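Local coordinates for protein JamJ (PDB 5DOZ) that binds NADPH as an enoyl-acyl carrier protein reductase of a polyketide synthase, and probably takes part in forming a cyclopropane ring, at residues V100-C105 against N118-K123; P138-Y143 against Y289-K294. All blocks are in the same frame, centred on the assembly; numbering follows the deposited sequence.

Contact 1: residues V100-C105 against N118-K123; sequences VMVIGC and NNLVAK
The one flat side-chain group that bonds across this contact is the carboxamide of Asn119. Its ND2 donates to Ile103 O over 2.9 Å. The acceptor sits 22° out of the amide plane, while the donor lies in the carbonyl plane of Ile103. Beside it, Ile103 N donates to the backbone O of Asn119, so Asn119 holds both the backbone N and O of Ile103. Two further bonds join Met101 and Val121 in an antiparallel hydrogen-bonded pair, with Met101 N to Val121 O at 3.0 Å. On the face shared by Met101 and Val121, the Met101 chain bends at chi3 (-74°) and swings CE back against Val121 CG2 at 3.4 Å, a tight contact. Ile103 CD1 reaches the same methyl, crossing Val121 at about a right angle. On the face shared by Val102 and Leu120, Val102 CG2 lies alongside Leu120 CD2 at 3.8 Å, the two side chains pointing the same way. An alanine in place of Asn119 would lose the ND2 bond and would probably loosen the pairing where strand 99-103 ends. This is an antiparallel strand pair in the curled sheet of the GroES-like domain, with strand 79-87 on the far side of strand 99-103.

Contact 2: residues P138-Y143 against Y289-K294; sequences PFFTAY and YQIWKK. With NDP (NADPH dihydro-nicotinamide-adenine-dinucleotide phosphate), chain E.
Two helices cross nearly at right angles here, with segment axes 10.4 Å apart. Side chains fill the gap, and no hydrogen bond spans it. Ile291 is the middle piece. Its CG2, anti to the backbone N, lies over one face of the Phe140 ring in a CH-pi contact, 4.0 Å from the ring centroid. The same methyl meets CD1 of Tyr143 at 3.9 Å, so it packs against both rings. The two rings leave their helix in different directions. Phe140 has CG beside the backbone N (chi1 -75°), whereas Tyr143 has it anti (chi1 -177°). Phe140 also meets Trp292, rim to rim, with planes only 15° apart and neither ring over the other. Phe140 CE1 comes within 3.6 Å of Trp292 CE3. At the exposed end, the chain of Lys294 crosses Tyr143 at about a right angle, with its CD 3.2 Å from Tyr143 OH. The CB of Thr141 is directed away from 289-294. Thr141 OG1 lies 3.3 Å from C4N of NADPH, the hydride-carrying carbon, and is hydrogen-bonded to Ile137 O. Helix 136-149 thus runs between NADPH and helix 287-293. Helix 166-177 packs on Pro138, Phe139 and Ala142, and helix 277-283 touches Phe140 and Thr141.

The centres of contacts 1 and 2 lie about 11 Å apart, and the two touch through Trp292. Its indole covers the Met101 and Val121 face of the strand pair, with Met101 CE 3.3 Å from Trp292 CZ2. Pro136, at the start of helix 136-149, also packs on Met101 and Ile103. Along the chain contact 1 closes before contact 2 opens. Helix 136-149 follows soon after strand 120-122, whereas helix 287-293 returns after the six-stranded parallel Rossmann-type sheet. It is thus brought back against strands and a helix that lie close together in sequence. Both helices pack on the strand pair, and helix 136-149 also carries Thr141 of the NADPH pocket.

Contact 1: residues V100-C105 against N118-K123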
loop_
_atom_site.group_PDB
_atom_site.type_symbol
_atom_site.label_atom_id
_atom_site.label_comp_id
_atom_site.label_asym_id
_atom_site.label_seq_id
_atom_site.Cartn_x
_atom_site.Cartn_y
_atom_site.Cartn_z
ATOM N N VAL A 100 -0.150 10.816 15.026
ATOM C CA VAL A 100 -1.092 10.111 14.173
ATOM C C VAL A 100 -0.434 9.599 12.903
ATOM O O VAL A 100 0.586 10.129 12.456
ATOM C CB VAL A 100 -2.317 10.998 13.806
ATOM C CG1 VAL A 100 -3.112 11.380 15.053
ATOM C CG2 VAL A 100 -1.891 12.256 13.056
ATOM N N MET A 101 -1.014 8.541 12.349
ATOM C CA MET A 101 -0.716 8.124 10.998
ATOM C C MET A 101 -1.818 8.659 10.093
ATOM O O MET A 101 -2.996 8.667 10.472
ATOM C CB MET A 101 -0.642 6.599 10.914
ATOM C CG MET A 101 0.475 5.989 11.753
ATOM S SD MET A 101 0.291 4.210 11.930
ATOM C CE MET A 101 -1.054 4.115 13.090
ATOM N N VAL A 102 -1.431 9.138 8.912
ATOM C CA VAL A 102 -2.400 9.565 7.915
ATOM C C VAL A 102 -2.555 8.441 6.900
ATOM O O VAL A 102 -1.577 7.795 6.536
ATOM C CB VAL A 102 -1.976 10.859 7.184
ATOM C CG1 VAL A 102 -3.070 11.301 6.222
ATOM C CG2 VAL A 102 -1.657 11.974 8.172
ATOM N N ILE A 103 -3.789 8.200 6.466
ATOM C CA ILE A 103 -4.072 7.198 5.439
ATOM C C ILE A 103 -5.068 7.760 4.429
ATOM O O ILE A 103 -6.153 8.214 4.797
ATOM C CB ILE A 103 -4.651 5.881 6.023
ATOM C CG1 ILE A 103 -4.032 5.532 7.385
ATOM C CG2 ILE A 103 -4.470 4.730 5.043
ATOM C CD1 ILE A 103 -4.931 5.832 8.565
ATOM N N GLY A 104 -4.680 7.746 3.159
ATOM C CA GLY A 104 -5.610 7.984 2.064
ATOM C C GLY A 104 -5.803 9.421 1.624
ATOM O O GLY A 104 -6.786 9.736 0.956
ATOM N N CYS A 105 -4.868 10.290 2.001
ATOM C CA CYS A 105 -4.831 11.655 1.497
ATOM C C CYS A 105 -4.127 11.648 0.137
ATOM O O CYS A 105 -3.655 10.602 -0.308
ATOM C CB CYS A 105 -4.081 12.548 2.478
ATOM S SG CYS A 105 -2.381 12.020 2.780
ATOM N N ASN A 118 -11.399 11.175 9.804
ATOM C CA ASN A 118 -11.623 9.778 9.396
ATOM C C ASN A 118 -10.421 9.211 8.635
ATOM O O ASN A 118 -10.314 7.999 8.429
ATOM C CB ASN A 118 -12.896 9.653 8.544
ATOM C CG ASN A 118 -14.184 9.802 9.361
ATOM O OD1 ASN A 118 -14.349 9.186 10.417
ATOM N ND2 ASN A 118 -15.112 10.597 8.853
ATOM N N ASN A 119 -9.516 10.097 8.226
ATOM C CA ASN A 119 -8.277 9.696 7.571
ATOM C C ASN A 119 -7.102 9.534 8.540
ATOM O O ASN A 119 -5.962 9.343 8.121
ATOM C CB ASN A 119 -7.940 10.674 6.441
ATOM C CG ASN A 119 -8.879 10.533 5.257
ATOM O OD1 ASN A 119 -10.045 10.933 5.317
ATOM N ND2 ASN A 119 -8.382 9.944 4.176
ATOM N N LEU A 120 -7.395 9.576 9.837
ATOM C CA LEU A 120 -6.356 9.514 10.866
ATOM C C LEU A 120 -6.554 8.349 11.825
ATOM O O LEU A 120 -7.674 8.042 12.225
ATOM C CB LEU A 120 -6.325 10.818 11.676
ATOM C CG LEU A 120 -6.145 12.160 10.959
ATOM C CD1 LEU A 120 -6.289 13.286 11.970
ATOM C CD2 LEU A 120 -4.792 12.244 10.266
ATOM N N VAL A 121 -5.455 7.706 12.198
ATOM C CA VAL A 121 -5.487 6.728 13.281
ATOM C C VAL A 121 -4.366 7.050 14.262
ATOM O O VAL A 121 -3.406 7.739 13.910
ATOM C CB VAL A 121 -5.400 5.258 12.780
ATOM C CG1 VAL A 121 -6.606 4.898 11.926
ATOM C CG2 VAL A 121 -4.112 5.004 12.013
ATOM N N ALA A 122 -4.506 6.570 15.494
ATOM C CA ALA A 122 -3.489 6.780 16.525
ATOM C C ALA A 122 -2.238 5.977 16.217
ATOM O O ALA A 122 -2.327 4.817 15.810
ATOM C CB ALA A 122 -4.036 6.397 17.894
ATOM N N LYS A 123 -1.077 6.599 16.395
ATOM C CA LYS A 123 0.185 5.875 16.314
ATOM C C LYS A 123 0.329 4.971 17.540
ATOM O O LYS A 123 0.047 5.403 18.662
ATOM C CB LYS A 123 1.374 6.840 16.236
ATOM C CG LYS A 123 2.703 6.153 15.928
ATOM C CD LYS A 123 3.902 7.078 16.074
ATOM C CE LYS A 123 4.583 6.918 17.427
ATOM N NZ LYS A 123 3.821 7.528 18.550
#

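Contact 2: residues P138-Y143 against Y289-K294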
loop_
_atom_site.group_PDB
_atom_site.type_symbol
_atom_site.label_atom_id
_atom_site.label_comp_id
_atom_site.label_asym_id
_atom_site.label_seq_id
_atom_site.Cartn_x
_atom_site.Cartn_y
_atom_site.Cartn_z
ATOM N N PRO A 138 0.441 -0.443 3.318
ATOM C CA PRO A 138 0.753 -1.869 3.214
ATOM C C PRO A 138 -0.164 -2.763 4.050
ATOM O O PRO A 138 -0.780 -3.682 3.509
ATOM C CB PRO A 138 2.199 -1.948 3.734
ATOM C CG PRO A 138 2.762 -0.603 3.445
ATOM C CD PRO A 138 1.621 0.321 3.772
ATOM N N PHE A 139 -0.252 -2.492 5.350
ATOM C CA PHE A 139 -1.037 -3.326 6.254
ATOM C C PHE A 139 -2.549 -3.209 6.087
ATOM O O PHE A 139 -3.247 -4.214 6.182
ATOM C CB PHE A 139 -0.611 -3.120 7.711
ATOM C CG PHE A 139 0.598 -3.928 8.097
ATOM C CD1 PHE A 139 0.461 -5.252 8.511
ATOM C CD2 PHE A 139 1.872 -3.375 8.035
ATOM C CE1 PHE A 139 1.574 -6.006 8.868
ATOM C CE2 PHE A 139 2.987 -4.120 8.388
ATOM C CZ PHE A 139 2.838 -5.438 8.806
ATOM N N PHE A 140 -3.054 -1.998 5.837
ATOM C CA PHE A 140 -4.491 -1.820 5.587
ATOM C C PHE A 140 -4.931 -2.466 4.272
ATOM O O PHE A 140 -6.026 -3.021 4.203
ATOM C CB PHE A 140 -4.896 -0.342 5.614
ATOM C CG PHE A 140 -4.954 0.262 6.997
ATOM C CD1 PHE A 140 -3.862 0.196 7.862
ATOM C CD2 PHE A 140 -6.095 0.924 7.423
ATOM C CE1 PHE A 140 -3.916 0.762 9.124
ATOM C CE2 PHE A 140 -6.159 1.499 8.687
ATOM C CZ PHE A 140 -5.066 1.421 9.535
ATOM N N THR A 141 -4.086 -2.399 3.240
ATOM C CA THR A 141 -4.370 -3.080 1.971
ATOM C C THR A 141 -4.304 -4.598 2.153
ATOM O O THR A 141 -5.200 -5.321 1.714
ATOM C CB THR A 141 -3.405 -2.651 0.843
ATOM O OG1 THR A 141 -3.429 -1.224 0.709
ATOM C CG2 THR A 141 -3.790 -3.293 -0.499
ATOM N N ALA A 142 -3.244 -5.067 2.809
ATOM C CA ALA A 142 -3.063 -6.493 3.067
ATOM C C ALA A 142 -4.191 -7.040 3.926
ATOM O O ALA A 142 -4.758 -8.089 3.612
ATOM C CB ALA A 142 -1.713 -6.763 3.713
ATOM N N TYR A 143 -4.537 -6.318 4.992
ATOM C CA TYR A 143 -5.615 -6.746 5.872
ATOM C C TYR A 143 -6.942 -6.820 5.130
ATOM O O TYR A 143 -7.620 -7.852 5.180
ATOM C CB TYR A 143 -5.753 -5.856 7.118
ATOM C CG TYR A 143 -6.833 -6.355 8.065
ATOM C CD1 TYR A 143 -8.187 -6.066 7.831
ATOM C CD2 TYR A 143 -6.511 -7.140 9.173
ATOM C CE1 TYR A 143 -9.183 -6.537 8.682
ATOM C CE2 TYR A 143 -7.504 -7.612 10.032
ATOM C CZ TYR A 143 -8.835 -7.308 9.779
ATOM O OH TYR A 143 -9.824 -7.772 10.619
ATOM N N TYR A 289 -10.869 3.224 10.469
ATOM C CA TYR A 289 -11.101 3.031 11.900
ATOM C C TYR A 289 -11.253 1.546 12.246
ATOM O O TYR A 289 -10.583 1.041 13.149
ATOM C CB TYR A 289 -12.332 3.837 12.356
ATOM C CG TYR A 289 -12.793 3.571 13.777
ATOM C CD1 TYR A 289 -12.203 4.226 14.857
ATOM C CD2 TYR A 289 -13.839 2.686 14.038
ATOM C CE1 TYR A 289 -12.630 3.997 16.161
ATOM C CE2 TYR A 289 -14.273 2.448 15.336
ATOM C CZ TYR A 289 -13.663 3.105 16.395
ATOM O OH TYR A 289 -14.087 2.874 17.689
ATOM N N GLN A 290 -12.122 0.849 11.522
ATOM C CA GLN A 290 -12.379 -0.559 11.804
ATOM C C GLN A 290 -11.140 -1.436 11.632
ATOM O O GLN A 290 -10.790 -2.192 12.539
ATOM C CB GLN A 290 -13.554 -1.093 10.976
ATOM C CG GLN A 290 -14.918 -0.858 11.618
ATOM C CD GLN A 290 -15.101 -1.568 12.959
ATOM O OE1 GLN A 290 -14.477 -2.601 13.232
ATOM N NE2 GLN A 290 -15.971 -1.017 13.800
ATOM N N ILE A 291 -10.475 -1.328 10.484
ATOM C CA ILE A 291 -9.262 -2.108 10.225
ATOM C C ILE A 291 -8.237 -1.880 11.335
ATOM O O ILE A 291 -7.680 -2.838 11.872
ATOM C CB ILE A 291 -8.647 -1.807 8.836
ATOM C CG1 ILE A 291 -9.555 -2.348 7.725
ATOM C CG2 ILE A 291 -7.241 -2.397 8.710
ATOM C CD1 ILE A 291 -9.108 -1.981 6.323
ATOM N N TRP A 292 -8.021 -0.617 11.695
ATOM C CA TRP A 292 -7.009 -0.275 12.691
ATOM C C TRP A 292 -7.322 -0.845 14.067
ATOM O O TRP A 292 -6.418 -1.287 14.773
ATOM C CB TRP A 292 -6.789 1.238 12.772
ATOM C CG TRP A 292 -5.649 1.602 13.665
ATOM C CD1 TRP A 292 -5.694 2.404 14.764
ATOM C CD2 TRP A 292 -4.293 1.145 13.553
ATOM N NE1 TRP A 292 -4.447 2.494 15.335
ATOM C CE2 TRP A 292 -3.570 1.727 14.613
ATOM C CE3 TRP A 292 -3.619 0.299 12.657
ATOM C CZ2 TRP A 292 -2.203 1.497 14.803
ATOM C CZ3 TRP A 292 -2.260 0.069 12.845
ATOM C CH2 TRP A 292 -1.566 0.668 13.907
ATOM N N LYS A 293 -8.601 -0.820 14.441
ATOM C CA LYS A 293 -9.081 -1.459 15.666
ATOM C C LYS A 293 -8.736 -2.948 15.707
ATOM O O LYS A 293 -8.572 -3.525 16.783
ATOM C CB LYS A 293 -10.594 -1.298 15.794
ATOM C CG LYS A 293 -11.042 -0.201 16.744
ATOM C CD LYS A 293 -12.482 -0.427 17.182
ATOM C CE LYS A 293 -12.597 -1.651 18.084
ATOM N NZ LYS A 293 -13.989 -2.174 18.161
ATOM N N LYS A 294 -8.640 -3.564 14.532
ATOM C CA LYS A 294 -8.344 -4.988 14.429
ATOM C C LYS A 294 -6.849 -5.235 14.252
ATOM O O LYS A 294 -6.419 -6.385 14.156
ATOM C CB LYS A 294 -9.146 -5.638 13.288
ATOM C CG LYS A 294 -10.619 -5.234 13.252
ATOM C CD LYS A 294 -11.536 -6.406 12.937
ATOM C CE LYS A 294 -12.914 -5.949 12.468
ATOM N NZ LYS A 294 -12.896 -5.549 11.030
HETATM P PA NDP E . 6.321 -1.567 -4.448
HETATM O O1A NDP E . 6.974 -0.652 -5.466
HETATM O O2A NDP E . 6.848 -1.630 -3.039
HETATM O O5B NDP E . 6.365 -3.071 -5.014
HETATM C C5B NDP E . 6.616 -3.361 -6.384
HETATM C C4B NDP E . 7.270 -4.731 -6.430
HETATM O O4B NDP E . 6.966 -5.352 -7.684
HETATM C C3B NDP E . 8.791 -4.674 -6.335
HETATM O O3B NDP E . 9.260 -4.863 -4.997
HETATM C C2B NDP E . 9.233 -5.843 -7.176
HETATM O O2B NDP E . 9.454 -6.948 -6.314
HETATM C C1B NDP E . 8.052 -6.191 -8.065
HETATM N N9A NDP E . 8.361 -5.962 -9.489
HETATM C C8A NDP E . 8.994 -4.898 -10.009
HETATM N N7A NDP E . 9.101 -5.021 -11.350
HETATM C C5A NDP E . 8.523 -6.187 -11.699
HETATM C C6A NDP E . 8.281 -6.936 -12.953
HETATM N N6A NDP E . 8.689 -6.444 -14.142
HETATM N N1A NDP E . 7.637 -8.128 -12.869
HETATM C C2A NDP E . 7.219 -8.638 -11.695
HETATM N N3A NDP E . 7.409 -8.005 -10.523
HETATM C C4A NDP E . 8.038 -6.803 -10.465
HETATM O O3 NDP E . 4.736 -1.279 -4.444
HETATM P PN NDP E . 3.681 -1.699 -3.303
HETATM O O1N NDP E . 4.099 -2.985 -2.655
HETATM O O2N NDP E . 3.401 -0.496 -2.447
HETATM O O5D NDP E . 2.347 -2.000 -4.157
HETATM C C5D NDP E . 2.322 -2.988 -5.196
HETATM C C4D NDP E . 1.203 -2.687 -6.193
HETATM O O4D NDP E . -0.056 -2.553 -5.527
HETATM C C3D NDP E . 1.414 -1.379 -6.930
HETATM O O3D NDP E . 0.991 -1.580 -8.277
HETATM C C2D NDP E . 0.501 -0.393 -6.225
HETATM O O2D NDP E . 0.094 0.714 -7.043
HETATM C C1D NDP E . -0.653 -1.283 -5.803
HETATM N N1N NDP E . -1.343 -0.786 -4.611
HETATM C C2N NDP E . -2.682 -0.763 -4.627
HETATM C C3N NDP E . -3.423 -0.576 -3.465
HETATM C C7N NDP E . -4.908 -0.803 -3.486
HETATM O O7N NDP E . -5.638 -0.219 -2.703
HETATM N N7N NDP E . -5.408 -1.658 -4.374
HETATM C C4N NDP E . -2.750 -0.006 -2.233
HETATM C C5N NDP E . -1.302 -0.191 -2.300
HETATM C C6N NDP E . -0.650 -0.484 -3.496
HETATM P P2B NDP E . 10.400 -8.159 -6.750
HETATM O O1X NDP E . 11.739 -7.520 -7.039
HETATM O O2X NDP E . 10.366 -9.027 -5.531
HETATM O O3X NDP E . 9.722 -8.763 -7.955
#